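Local coordinates for protein PduO-type ATP--cob(I)alamin adenosyltransferase (PDB 1WOZ) that probably transfers the adenosyl group of ATP to cob(I)alamin, as other PduO-type corrinoid adenosyltransferases do, at residues K52-V57 and S151-M156; I42-W47 and A111-V116; S69-K74 and L135-R140; F62-D67 and R140-Y145. All coordinates share one frame; numbering follows the deposited sequence.

Contact 1. Residues K52-V57 and S151-M156; sequences KDLERV and SLLFAM
Met156, deposited as selenomethionine, reaches over to Leu54 and Asp53 where helix 140-163 lies antiparallel to helix 48-69 in the five-helix bundle of the PduO-type adenosyltransferase fold. The two short segments run at 161° to each other and their axes come no closer than 12.2 Å, a spacing that side chains have to bridge.

The apolar contacts centre on Leu54. Its CD2 methyl meets Leu153 CD2 at 3.7 Å, the two leucines crossing obliquely, and the same methyl lies 3.9 Å from the selenium SE of Met156. Met156 gets there because its CG stands opposite the carbonyl carbon (chi1 -69°) and the chain is extended from there on, so that it slides past Leu54 in the contrary direction. Around this pair, Leu54 also packs on Ile38 and Ile42 of helix 23-44, and Leu153 on Leu114 and Thr117 of helix 109-134. Shortening Leu54 to an alanine removes the branch point and both methyls, and would probably open a gap beside Leu153 and take away the surface against which the selenium rests.

The polar element is Asp53, a buried carboxylate whose OD2 is gripped from a third helix, by a salt bridge with Arg88 NE and a hydrogen bond with Tyr92 OH, both of helix 79-96. These partners are likely to favour its charged form. To Met156 it offers chiefly its aliphatic part, for the terminal methyl CE rests 3.4 Å from Asp53 CB and 3.9 Å from Asp53 OD2.

Contact 2. Residues I42-W47 and A111-V116; sequences ISKIPW and ASVLHV
Lys44 and Val113 bring the two backbones nearest, with 7.8 Å between Lys44 CA and Val113 CA, near the C-terminal part of helix 23-44, ahead of the link into helix 48-69 and beside the early turns of helix 109-134. The firmest side-chain contact is one residue further on. Ile45 inserts its CD1 methyl against the fork of Leu114, at 3.7 Å from Leu114 CD2 and 3.8 Å from both Leu114 CG and Leu114 CD1. Three nearly equal distances mean that the methyl is set against the whole isopropyl group, and the two side chains cross at about a right angle. The reach comes from Ile45 itself: its CG1 branch lies beside the backbone N (chi1 -73°) and CD1 extends straight on from it (chi2 166°). Ile45 also packs on Met50 of helix 48-69, while Leu114 leans on Ala157 of helix 140-163.

Lys44 makes a looser approach, with CG 4.5 Å from Val113 CG2. Beyond that point the chain curls and carries NZ away to salt bridges with Glu109 of its own subunit and Glu109 of the second subunit. Lys44 also packs against Lys44 of both neighbouring subunits, so the three lysines come together between the subunits, where the Glu109 carboxylates probably offset their charge. Val113 and Val116 likewise pack on Phe40 and Phe37 of the third subunit. An interhelical link that packs on a neighbouring helix of its own bundle and, through Lys44, also meets the other subunits fits the trimer of five-helix bundles formed by PduO-type adenosyltransferases.

Contact 3. Residues S69-K74 and L135-R140; sequences STQSSK and LPEINR
Ser72 and Asn139 meet through two different settings of chi1: the Ser72 hydroxyl is swung beside its own backbone N (chi1 -50°), whereas Asn139 CG stands opposite its N (chi1 178°), so that the amide is carried onward and the CB methylene is left next to Ser72 OG at 3.7 Å. A second, looser touch lies beside it. The extended chain of Gln71 brings OE1 to 4.0 Å from Glu137 CB, with the amide and carboxylate planes 80° apart; neither group bonds the other.

What ties the two loops more firmly is water. One molecule donates to Ser72 OG at 2.9 Å and to Glu137 O at 2.7 Å, bridging a side chain on one loop and a backbone carbonyl on the other. Ser72 OG is held a second time, by Asp67 OD1. The same aspartate accepts Asn139 ND2 through OD2, and ND2 also bonds Ile77 O, so the amide orientation is fixed at its nitrogen; its oxygen OD1 receives Met141 N.

The Ser72 hydroxyl is presented by a type I' turn from Thr70 to Ser73, in which Gln71 and Ser72 both take positive phi. Thr70 O accepts two bonds there, from Ser73 N and Ser73 OG, each 2.9 Å, and Lys74 N donates to Thr70 OG1 at 3.0 Å. On the opposing loop a type I turn spans Leu135 to Ile138. The pairing joins the link after helix 48-69 to the short link before helix 140-163 at one end of the bundle, with Asn139 serving as a side-chain N-cap of the latter helix.

Contact 4. Residues F62-D67 and R140-Y145; sequences FEIGED and RMIIVY
Ile64 and Ile142 form the tight part of this contact, with Ile64 CG2 3.7 Å from Ile142 CG2 as the two side chains run alongside one another, pointing contrary ways. The other branch of Ile64 serves another partner: CD1 reaches the Tyr145 ring obliquely, 3.5 Å from Tyr145 CD2 and 3.9 Å from Tyr145 CE2. This division follows from chi1 (-73°), which turns CG1 beside the backbone N and leaves CG2 opposite it. Beyond the ring, Tyr145 OH is engaged by Glu60 OE1. Replacing Ile64 by an alanine strips both branches, and would probably open a gap in front of Ile142 and remove one of the supports of the tyrosine ring.

Both residues belong to the antiparallel packing of helices 48-69 and 140-163 in the cobalamin adenosyltransferase bundle; the segments here cross at 156°, their axes 10.9 Å apart, and Ile77 from a loop, with Leu31 and Phe27 of helix 23-44, closes the core around the isoleucines.

Packing slackens toward Asp67, whose CG lies 4.1 Å from Ile142 CD1. The carboxylate has polar partners: OD1 bonds Ser72 OG and OD2 bonds Ile77 N. Another part of 62-67 faces a neighbouring copy of the protein: Glu66 OE1 bonds Tyr171 OH of the second subunit, and the Phe62 ring meets that same tyrosine. On 140-145, by contrast, Arg140 turns outward to solvent.

Contacts 1 and 4 sample one helix pair, 48-69 with 140-163, at two levels with centres about 16 Å apart; Val57 CA and Tyr145 OH (3.8 Å) join them. Contact 2 abuts contact 1, centre to centre about 10 Å, through Leu54 CB against Ile42 CG1 at 3.5 Å. At the other end, contact 3 sits about 8 Å from contact 4 between centres, tied to it by the salt bridge from Lys74 NZ to Glu66 OE2 (2.6 Å). Contacts 2 and 3, about 31 Å apart by centres, thus bracket the bundle. Bound oligopropylene glycol, whose pocket includes Asp32, Asn35 and Leu61, comes within about 7 Å of the Ile64 side chain; from Leu54's the distance to bound glycol is about 14 Å.

Contact 1. Residues K52-V57 and S151-M156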
loop_
_atom_site.group_PDB
_atom_site.type_symbol
_atom_site.label_atom_id
_atom_site.label_comp_id
_atom_site.label_asym_id
_atom_site.label_seq_id
_atom_site.Cartn_x
_atom_site.Cartn_y
_atom_site.Cartn_z
ATOM N N LYS A 52 13.337 16.038 -8.102
ATOM C CA LYS A 52 14.044 16.906 -7.149
ATOM C C LYS A 52 13.180 17.237 -5.931
ATOM O O LYS A 52 13.638 17.127 -4.775
ATOM C CB LYS A 52 14.487 18.204 -7.847
ATOM C CG LYS A 52 15.007 19.309 -6.917
ATOM C CD LYS A 52 15.268 20.593 -7.722
ATOM C CE LYS A 52 15.722 21.763 -6.846
ATOM N NZ LYS A 52 17.074 21.529 -6.261
ATOM N N ASP A 53 11.933 17.634 -6.173
ATOM C CA ASP A 53 11.035 17.967 -5.070
ATOM C C ASP A 53 10.772 16.773 -4.156
ATOM O O ASP A 53 10.819 16.897 -2.925
ATOM C CB ASP A 53 9.692 18.499 -5.600
ATOM C CG ASP A 53 9.819 19.895 -6.215
ATOM O OD1 ASP A 53 10.788 20.606 -5.856
ATOM O OD2 ASP A 53 8.960 20.268 -7.033
ATOM N N LEU A 54 10.470 15.625 -4.759
ATOM C CA LEU A 54 10.186 14.423 -3.980
ATOM C C LEU A 54 11.415 13.948 -3.200
ATOM O O LEU A 54 11.290 13.464 -2.074
ATOM C CB LEU A 54 9.663 13.313 -4.904
ATOM C CG LEU A 54 8.253 13.586 -5.451
ATOM C CD1 LEU A 54 7.944 12.586 -6.558
ATOM C CD2 LEU A 54 7.222 13.517 -4.318
ATOM N N GLU A 55 12.601 14.075 -3.788
ATOM C CA GLU A 55 13.805 13.659 -3.070
ATOM C C GLU A 55 14.001 14.519 -1.828
ATOM O O GLU A 55 14.447 14.013 -0.802
ATOM C CB GLU A 55 15.039 13.691 -3.989
ATOM C CG GLU A 55 15.078 12.452 -4.893
ATOM C CD GLU A 55 15.998 12.586 -6.088
ATOM O OE1 GLU A 55 16.538 13.688 -6.302
ATOM O OE2 GLU A 55 16.167 11.584 -6.826
ATOM N N ARG A 56 13.649 15.804 -1.904
ATOM C CA ARG A 56 13.758 16.683 -0.733
ATOM C C ARG A 56 12.750 16.247 0.339
ATOM O O ARG A 56 13.053 16.254 1.544
ATOM C CB ARG A 56 13.520 18.153 -1.117
ATOM C CG ARG A 56 13.270 19.071 0.091
ATOM C CD ARG A 56 13.395 20.537 -0.316
ATOM N NE ARG A 56 13.060 21.436 0.783
ATOM C CZ ARG A 56 13.174 22.759 0.707
ATOM N NH1 ARG A 56 13.612 23.317 -0.419
ATOM N NH2 ARG A 56 12.868 23.515 1.749
ATOM N N VAL A 57 11.544 15.886 -0.088
ATOM C CA VAL A 57 10.551 15.402 0.861
ATOM C C VAL A 57 11.070 14.153 1.621
ATOM O O VAL A 57 10.868 14.031 2.820
ATOM C CB VAL A 57 9.206 15.010 0.157
ATOM C CG1 VAL A 57 8.269 14.321 1.162
ATOM C CG2 VAL A 57 8.515 16.275 -0.400
ATOM N N SER A 151 -1.435 17.676 -0.663
ATOM C CA SER A 151 -1.899 18.610 -1.697
ATOM C C SER A 151 -0.824 18.781 -2.783
ATOM O O SER A 151 -1.145 18.942 -3.964
ATOM C CB SER A 151 -2.241 19.978 -1.090
ATOM O OG SER A 151 -3.301 19.841 -0.170
ATOM N N LEU A 152 0.451 18.768 -2.374
ATOM C CA LEU A 152 1.538 18.871 -3.337
ATOM C C LEU A 152 1.511 17.639 -4.270
ATOM O O LEU A 152 1.661 17.761 -5.489
ATOM C CB LEU A 152 2.896 18.945 -2.605
ATOM C CG LEU A 152 4.132 18.771 -3.494
ATOM C CD1 LEU A 152 4.142 19.825 -4.597
ATOM C CD2 LEU A 152 5.401 18.847 -2.631
ATOM N N LEU A 153 1.343 16.451 -3.691
ATOM C CA LEU A 153 1.297 15.226 -4.489
ATOM C C LEU A 153 0.130 15.279 -5.494
ATOM O O LEU A 153 0.262 14.827 -6.632
ATOM C CB LEU A 153 1.171 14.010 -3.567
ATOM C CG LEU A 153 2.444 13.705 -2.740
ATOM C CD1 LEU A 153 2.125 12.688 -1.651
ATOM C CD2 LEU A 153 3.562 13.169 -3.655
ATOM N N PHE A 154 -1.003 15.811 -5.044
ATOM C CA PHE A 154 -2.201 15.972 -5.882
ATOM C C PHE A 154 -1.861 16.903 -7.053
ATOM O O PHE A 154 -2.101 16.577 -8.213
ATOM C CB PHE A 154 -3.332 16.556 -5.019
ATOM C CG PHE A 154 -4.635 16.744 -5.754
ATOM C CD1 PHE A 154 -4.902 17.928 -6.428
ATOM C CD2 PHE A 154 -5.594 15.734 -5.773
ATOM C CE1 PHE A 154 -6.118 18.114 -7.123
ATOM C CE2 PHE A 154 -6.816 15.897 -6.462
ATOM C CZ PHE A 154 -7.076 17.094 -7.139
ATOM N N ALA A 155 -1.255 18.051 -6.760
ATOM C CA ALA A 155 -0.902 18.984 -7.831
ATOM C C ALA A 155 0.076 18.368 -8.806
ATOM O O ALA A 155 0.002 18.609 -10.019
ATOM C CB ALA A 155 -0.322 20.287 -7.232
HETATM N N MSE A 156 0.993 17.545 -8.293
HETATM C CA MSE A 156 1.949 16.913 -9.180
HETATM C C MSE A 156 1.255 15.902 -10.081
HETATM O O MSE A 156 1.628 15.756 -11.234
HETATM C CB MSE A 156 3.056 16.200 -8.389
HETATM C CG MSE A 156 3.997 17.115 -7.645
HETATM SE SE MSE A 156 5.288 15.925 -6.751
HETATM C CE MSE A 156 6.662 17.213 -6.248
#

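Contact 2. Residues I42-W47 and A111-V116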
loop_
_atom_site.group_PDB
_atom_site.type_symbol
_atom_site.label_atom_id
_atom_site.label_comp_id
_atom_site.label_asym_id
_atom_site.label_seq_id
_atom_site.Cartn_x
_atom_site.Cartn_y
_atom_site.Cartn_z
ATOM N N ILE A 42 9.170 8.325 -7.383
ATOM C CA ILE A 42 10.351 8.912 -8.013
ATOM C C ILE A 42 10.908 7.982 -9.098
ATOM O O ILE A 42 11.230 8.432 -10.200
ATOM C CB ILE A 42 11.464 9.208 -6.967
ATOM C CG1 ILE A 42 11.010 10.341 -6.042
ATOM C CG2 ILE A 42 12.810 9.575 -7.687
ATOM C CD1 ILE A 42 11.883 10.514 -4.780
ATOM N N SER A 43 11.010 6.686 -8.812
ATOM C CA SER A 43 11.541 5.758 -9.811
ATOM C C SER A 43 10.653 5.651 -11.065
ATOM O O SER A 43 11.118 5.231 -12.124
ATOM C CB SER A 43 11.732 4.349 -9.215
ATOM O OG SER A 43 10.495 3.639 -9.110
ATOM N N LYS A 44 9.391 6.040 -10.960
ATOM C CA LYS A 44 8.459 5.924 -12.090
ATOM C C LYS A 44 8.193 7.243 -12.829
ATOM O O LYS A 44 7.493 7.267 -13.835
ATOM C CB LYS A 44 7.107 5.387 -11.595
ATOM C CG LYS A 44 7.145 4.031 -10.909
ATOM C CD LYS A 44 7.460 2.933 -11.886
ATOM C CE LYS A 44 6.330 2.739 -12.893
ATOM N NZ LYS A 44 6.649 1.637 -13.856
ATOM N N ILE A 45 8.747 8.327 -12.331
ATOM C CA ILE A 45 8.534 9.662 -12.896
ATOM C C ILE A 45 9.798 10.122 -13.626
ATOM O O ILE A 45 10.886 10.155 -13.048
ATOM C CB ILE A 45 8.188 10.656 -11.740
ATOM C CG1 ILE A 45 6.766 10.379 -11.233
ATOM C CG2 ILE A 45 8.316 12.096 -12.188
ATOM C CD1 ILE A 45 6.492 11.089 -9.884
ATOM N N PRO A 46 9.666 10.509 -14.901
ATOM C CA PRO A 46 10.832 10.951 -15.668
ATOM C C PRO A 46 11.191 12.434 -15.559
ATOM O O PRO A 46 12.252 12.853 -16.015
ATOM C CB PRO A 46 10.440 10.585 -17.095
ATOM C CG PRO A 46 8.960 10.975 -17.106
ATOM C CD PRO A 46 8.466 10.414 -15.764
ATOM N N TRP A 47 10.335 13.236 -14.953
ATOM C CA TRP A 47 10.591 14.671 -14.914
ATOM C C TRP A 47 11.486 15.090 -13.769
ATOM O O TRP A 47 11.219 14.794 -12.599
ATOM C CB TRP A 47 9.261 15.410 -14.870
ATOM C CG TRP A 47 8.325 14.937 -15.957
ATOM C CD1 TRP A 47 8.476 15.092 -17.310
ATOM C CD2 TRP A 47 7.124 14.181 -15.773
ATOM N NE1 TRP A 47 7.441 14.477 -17.978
ATOM C CE2 TRP A 47 6.596 13.909 -17.062
ATOM C CE3 TRP A 47 6.444 13.709 -14.648
ATOM C CZ2 TRP A 47 5.426 13.179 -17.252
ATOM C CZ3 TRP A 47 5.267 12.976 -14.836
ATOM C CH2 TRP A 47 4.771 12.720 -16.131
ATOM N N ALA A 111 0.824 9.759 -12.835
ATOM C CA ALA A 111 -0.189 10.371 -11.982
ATOM C C ALA A 111 -0.795 9.310 -11.043
ATOM O O ALA A 111 -1.113 9.603 -9.887
ATOM C CB ALA A 111 -1.301 10.995 -12.835
ATOM N N SER A 112 -0.952 8.084 -11.533
ATOM C CA SER A 112 -1.554 7.042 -10.701
ATOM C C SER A 112 -0.687 6.718 -9.496
ATOM O O SER A 112 -1.207 6.576 -8.392
ATOM C CB SER A 112 -1.806 5.757 -11.512
ATOM O OG SER A 112 -2.753 5.999 -12.542
ATOM N N VAL A 113 0.627 6.601 -9.691
ATOM C CA VAL A 113 1.484 6.294 -8.555
ATOM C C VAL A 113 1.531 7.470 -7.587
ATOM O O VAL A 113 1.651 7.276 -6.363
ATOM C CB VAL A 113 2.901 5.883 -8.997
ATOM C CG1 VAL A 113 3.730 5.472 -7.769
ATOM C CG2 VAL A 113 2.813 4.684 -9.930
ATOM N N LEU A 114 1.429 8.692 -8.119
ATOM C CA LEU A 114 1.396 9.887 -7.264
ATOM C C LEU A 114 0.125 9.907 -6.414
ATOM O O LEU A 114 0.167 10.309 -5.242
ATOM C CB LEU A 114 1.489 11.168 -8.114
ATOM C CG LEU A 114 2.945 11.391 -8.623
ATOM C CD1 LEU A 114 2.942 12.386 -9.791
ATOM C CD2 LEU A 114 3.842 11.906 -7.490
ATOM N N HIS A 115 -1.005 9.491 -6.998
ATOM C CA HIS A 115 -2.251 9.445 -6.241
ATOM C C HIS A 115 -2.195 8.366 -5.159
ATOM O O HIS A 115 -2.754 8.533 -4.070
ATOM C CB HIS A 115 -3.448 9.174 -7.166
ATOM C CG HIS A 115 -3.971 10.408 -7.825
ATOM N ND1 HIS A 115 -4.472 11.470 -7.103
ATOM C CD2 HIS A 115 -4.054 10.762 -9.133
ATOM C CE1 HIS A 115 -4.837 12.430 -7.936
ATOM N NE2 HIS A 115 -4.594 12.026 -9.173
ATOM N N VAL A 116 -1.562 7.236 -5.465
ATOM C CA VAL A 116 -1.444 6.198 -4.446
ATOM C C VAL A 116 -0.611 6.764 -3.283
ATOM O O VAL A 116 -0.955 6.608 -2.104
ATOM C CB VAL A 116 -0.729 4.936 -4.996
ATOM C CG1 VAL A 116 -0.270 4.054 -3.829
ATOM C CG2 VAL A 116 -1.672 4.158 -5.936
#

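Contact 3. Residues S69-K74 and L135-R140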
loop_
_atom_site.group_PDB
_atom_site.type_symbol
_atom_site.label_atom_id
_atom_site.label_comp_id
_atom_site.label_asym_id
_atom_site.label_seq_id
_atom_site.Cartn_x
_atom_site.Cartn_y
_atom_site.Cartn_z
ATOM N N SER A 69 11.397 11.407 17.398
ATOM C CA SER A 69 12.253 10.570 18.239
ATOM C C SER A 69 13.049 11.303 19.321
ATOM O O SER A 69 13.505 10.668 20.283
ATOM C CB SER A 69 13.249 9.790 17.363
ATOM O OG SER A 69 12.577 8.877 16.507
ATOM N N THR A 70 13.221 12.614 19.171
ATOM C CA THR A 70 13.993 13.392 20.140
ATOM C C THR A 70 13.210 14.558 20.733
ATOM O O THR A 70 13.809 15.501 21.254
ATOM C CB THR A 70 15.280 13.969 19.501
ATOM O OG1 THR A 70 14.936 14.965 18.535
ATOM C CG2 THR A 70 16.073 12.865 18.807
ATOM N N GLN A 71 11.880 14.486 20.654
ATOM C CA GLN A 71 11.003 15.532 21.173
ATOM C C GLN A 71 11.449 16.909 20.680
ATOM O O GLN A 71 11.555 17.866 21.457
ATOM C CB GLN A 71 10.981 15.487 22.713
ATOM C CG GLN A 71 9.882 16.331 23.343
ATOM C CD GLN A 71 9.692 16.068 24.847
ATOM O OE1 GLN A 71 8.957 16.794 25.526
ATOM N NE2 GLN A 71 10.345 15.025 25.364
ATOM N N SER A 72 11.719 16.986 19.375
ATOM C CA SER A 72 12.149 18.208 18.700
ATOM C C SER A 72 13.525 18.742 19.124
ATOM O O SER A 72 13.815 19.915 18.892
ATOM C CB SER A 72 11.109 19.330 18.880
ATOM O OG SER A 72 9.793 18.906 18.555
ATOM N N SER A 73 14.369 17.887 19.707
ATOM C CA SER A 73 15.712 18.305 20.148
ATOM C C SER A 73 16.764 18.320 19.045
ATOM O O SER A 73 17.529 19.274 18.938
ATOM C CB SER A 73 16.216 17.396 21.281
ATOM O OG SER A 73 15.417 17.551 22.439
ATOM N N LYS A 74 16.807 17.261 18.235
ATOM C CA LYS A 74 17.782 17.141 17.148
ATOM C C LYS A 74 17.348 17.802 15.832
ATOM O O LYS A 74 18.179 18.224 15.022
ATOM C CB LYS A 74 18.091 15.673 16.886
ATOM C CG LYS A 74 19.177 15.472 15.846
ATOM C CD LYS A 74 19.487 14.012 15.620
ATOM C CE LYS A 74 20.604 13.858 14.587
ATOM N NZ LYS A 74 20.686 12.454 14.103
ATOM N N LEU A 135 0.673 10.765 22.498
ATOM C CA LEU A 135 1.941 11.469 22.670
ATOM C C LEU A 135 1.732 12.961 22.418
ATOM O O LEU A 135 2.153 13.484 21.390
ATOM C CB LEU A 135 2.978 10.941 21.674
ATOM C CG LEU A 135 3.219 9.436 21.600
ATOM C CD1 LEU A 135 4.132 9.140 20.423
ATOM C CD2 LEU A 135 3.839 8.941 22.901
ATOM N N PRO A 136 1.074 13.666 23.353
ATOM C CA PRO A 136 0.813 15.105 23.216
ATOM C C PRO A 136 2.039 15.994 22.964
ATOM O O PRO A 136 1.901 17.164 22.638
ATOM C CB PRO A 136 0.115 15.451 24.532
ATOM C CG PRO A 136 -0.660 14.208 24.825
ATOM C CD PRO A 136 0.359 13.111 24.518
ATOM N N GLU A 137 3.233 15.442 23.115
ATOM C CA GLU A 137 4.450 16.215 22.905
ATOM C C GLU A 137 4.834 16.323 21.426
ATOM O O GLU A 137 5.736 17.074 21.071
ATOM C CB GLU A 137 5.611 15.581 23.675
ATOM C CG GLU A 137 5.188 14.771 24.891
ATOM C CD GLU A 137 4.312 13.578 24.521
ATOM O OE1 GLU A 137 4.724 12.787 23.647
ATOM O OE2 GLU A 137 3.217 13.433 25.103
ATOM N N ILE A 138 4.167 15.578 20.560
ATOM C CA ILE A 138 4.514 15.645 19.147
ATOM C C ILE A 138 4.367 17.067 18.604
ATOM O O ILE A 138 3.406 17.773 18.911
ATOM C CB ILE A 138 3.657 14.659 18.306
ATOM C CG1 ILE A 138 3.649 15.091 16.840
ATOM C CG2 ILE A 138 2.244 14.574 18.865
ATOM C CD1 ILE A 138 2.681 14.337 15.991
ATOM N N ASN A 139 5.349 17.486 17.814
ATOM C CA ASN A 139 5.356 18.804 17.193
ATOM C C ASN A 139 4.182 18.904 16.204
ATOM O O ASN A 139 4.123 18.171 15.222
ATOM C CB ASN A 139 6.698 19.005 16.473
ATOM C CG ASN A 139 6.794 20.335 15.738
ATOM O OD1 ASN A 139 5.861 21.143 15.733
ATOM N ND2 ASN A 139 7.929 20.558 15.099
ATOM N N ARG A 140 3.250 19.814 16.482
ATOM C CA ARG A 140 2.061 20.027 15.650
ATOM C C ARG A 140 2.384 20.356 14.183
ATOM O O ARG A 140 1.593 20.063 13.279
ATOM C CB ARG A 140 1.222 21.156 16.273
ATOM C CG ARG A 140 -0.067 21.526 15.534
ATOM C CD ARG A 140 -1.116 20.410 15.607
ATOM N NE ARG A 140 -2.396 20.771 14.983
ATOM C CZ ARG A 140 -3.205 21.741 15.413
ATOM N NH1 ARG A 140 -2.874 22.466 16.477
ATOM N NH2 ARG A 140 -4.357 21.978 14.785
HETATM O O HOH W 1 8.333 17.699 20.729
#

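Contact 4. Residues F62-D67 and R140-Y145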
loop_
_atom_site.group_PDB
_atom_site.type_symbol
_atom_site.label_atom_id
_atom_site.label_comp_id
_atom_site.label_asym_id
_atom_site.label_seq_id
_atom_site.Cartn_x
_atom_site.Cartn_y
_atom_site.Cartn_z
ATOM N N PHE A 62 12.794 12.014 7.015
ATOM C CA PHE A 62 13.760 11.509 8.007
ATOM C C PHE A 62 13.920 12.573 9.097
ATOM O O PHE A 62 14.057 12.253 10.272
ATOM C CB PHE A 62 15.124 11.203 7.373
ATOM C CG PHE A 62 15.228 9.810 6.818
ATOM C CD1 PHE A 62 14.870 9.535 5.506
ATOM C CD2 PHE A 62 15.644 8.754 7.635
ATOM C CE1 PHE A 62 14.918 8.222 5.009
ATOM C CE2 PHE A 62 15.694 7.445 7.138
ATOM C CZ PHE A 62 15.326 7.191 5.817
ATOM N N GLU A 63 13.905 13.850 8.716
ATOM C CA GLU A 63 14.015 14.893 9.735
ATOM C C GLU A 63 12.799 14.875 10.663
ATOM O O GLU A 63 12.917 15.094 11.885
ATOM C CB GLU A 63 14.178 16.262 9.072
ATOM C CG GLU A 63 15.506 16.377 8.337
ATOM C CD GLU A 63 15.792 17.772 7.800
ATOM O OE1 GLU A 63 16.982 18.100 7.655
ATOM O OE2 GLU A 63 14.849 18.531 7.502
ATOM N N ILE A 64 11.628 14.598 10.093
ATOM C CA ILE A 64 10.408 14.513 10.890
ATOM C C ILE A 64 10.557 13.360 11.872
ATOM O O ILE A 64 10.172 13.467 13.043
ATOM C CB ILE A 64 9.148 14.282 9.975
ATOM C CG1 ILE A 64 8.834 15.574 9.231
ATOM C CG2 ILE A 64 7.982 13.724 10.795
ATOM C CD1 ILE A 64 7.655 15.485 8.272
ATOM N N GLY A 65 11.105 12.243 11.401
ATOM C CA GLY A 65 11.305 11.114 12.300
ATOM C C GLY A 65 12.253 11.454 13.451
ATOM O O GLY A 65 12.058 11.000 14.582
ATOM N N GLU A 66 13.276 12.256 13.181
ATOM C CA GLU A 66 14.212 12.631 14.240
ATOM C C GLU A 66 13.563 13.615 15.201
ATOM O O GLU A 66 13.809 13.567 16.410
ATOM C CB GLU A 66 15.496 13.224 13.640
ATOM C CG GLU A 66 16.244 12.208 12.797
ATOM C CD GLU A 66 17.740 12.470 12.682
ATOM O OE1 GLU A 66 18.150 13.563 12.227
ATOM O OE2 GLU A 66 18.499 11.546 13.040
ATOM N N ASP A 67 12.735 14.507 14.668
ATOM C CA ASP A 67 12.006 15.462 15.502
ATOM C C ASP A 67 11.195 14.609 16.489
ATOM O O ASP A 67 11.344 14.736 17.707
ATOM C CB ASP A 67 11.073 16.324 14.621
ATOM C CG ASP A 67 10.322 17.389 15.405
ATOM O OD1 ASP A 67 10.011 17.182 16.596
ATOM O OD2 ASP A 67 10.016 18.437 14.813
ATOM N N ARG A 140 3.250 19.814 16.482
ATOM C CA ARG A 140 2.061 20.027 15.650
ATOM C C ARG A 140 2.384 20.356 14.183
ATOM O O ARG A 140 1.593 20.063 13.279
ATOM C CB ARG A 140 1.222 21.156 16.273
ATOM C CG ARG A 140 -0.067 21.526 15.534
ATOM C CD ARG A 140 -1.116 20.410 15.607
ATOM N NE ARG A 140 -2.396 20.771 14.983
ATOM C CZ ARG A 140 -3.205 21.741 15.413
ATOM N NH1 ARG A 140 -2.874 22.466 16.477
ATOM N NH2 ARG A 140 -4.357 21.978 14.785
HETATM N N MSE A 141 3.543 20.959 13.942
HETATM C CA MSE A 141 3.935 21.319 12.589
HETATM C C MSE A 141 4.114 20.081 11.694
HETATM O O MSE A 141 4.101 20.172 10.466
HETATM C CB MSE A 141 5.227 22.137 12.601
HETATM C CG MSE A 141 5.418 22.994 11.352
HETATM SE SE MSE A 141 3.992 24.381 11.093
HETATM C CE MSE A 141 3.214 24.370 12.817
ATOM N N ILE A 142 4.288 18.935 12.321
ATOM C CA ILE A 142 4.462 17.686 11.588
ATOM C C ILE A 142 3.163 17.318 10.880
ATOM O O ILE A 142 3.170 16.906 9.715
ATOM C CB ILE A 142 4.876 16.572 12.548
ATOM C CG1 ILE A 142 6.338 16.811 12.967
ATOM C CG2 ILE A 142 4.720 15.185 11.891
ATOM C CD1 ILE A 142 6.809 15.853 14.045
ATOM N N ILE A 143 2.045 17.477 11.585
ATOM C CA ILE A 143 0.752 17.166 10.989
ATOM C C ILE A 143 0.483 18.169 9.861
ATOM O O ILE A 143 -0.024 17.800 8.789
ATOM C CB ILE A 143 -0.360 17.202 12.050
ATOM C CG1 ILE A 143 -0.059 16.137 13.120
ATOM C CG2 ILE A 143 -1.704 16.932 11.405
ATOM C CD1 ILE A 143 -1.088 16.034 14.258
ATOM N N VAL A 144 0.850 19.430 10.079
ATOM C CA VAL A 144 0.666 20.429 9.028
ATOM C C VAL A 144 1.491 20.071 7.788
ATOM O O VAL A 144 1.000 20.182 6.644
ATOM C CB VAL A 144 1.074 21.835 9.492
ATOM C CG1 VAL A 144 0.792 22.852 8.380
ATOM C CG2 VAL A 144 0.286 22.193 10.765
ATOM N N TYR A 145 2.728 19.626 8.007
ATOM C CA TYR A 145 3.598 19.258 6.895
ATOM C C TYR A 145 2.929 18.132 6.077
ATOM O O TYR A 145 2.839 18.214 4.840
ATOM C CB TYR A 145 4.964 18.771 7.417
ATOM C CG TYR A 145 5.970 18.461 6.332
ATOM C CD1 TYR A 145 6.897 19.417 5.913
ATOM C CD2 TYR A 145 5.992 17.210 5.710
ATOM C CE1 TYR A 145 7.814 19.137 4.912
ATOM C CE2 TYR A 145 6.905 16.918 4.709
ATOM C CZ TYR A 145 7.812 17.874 4.312
ATOM O OH TYR A 145 8.722 17.595 3.324
#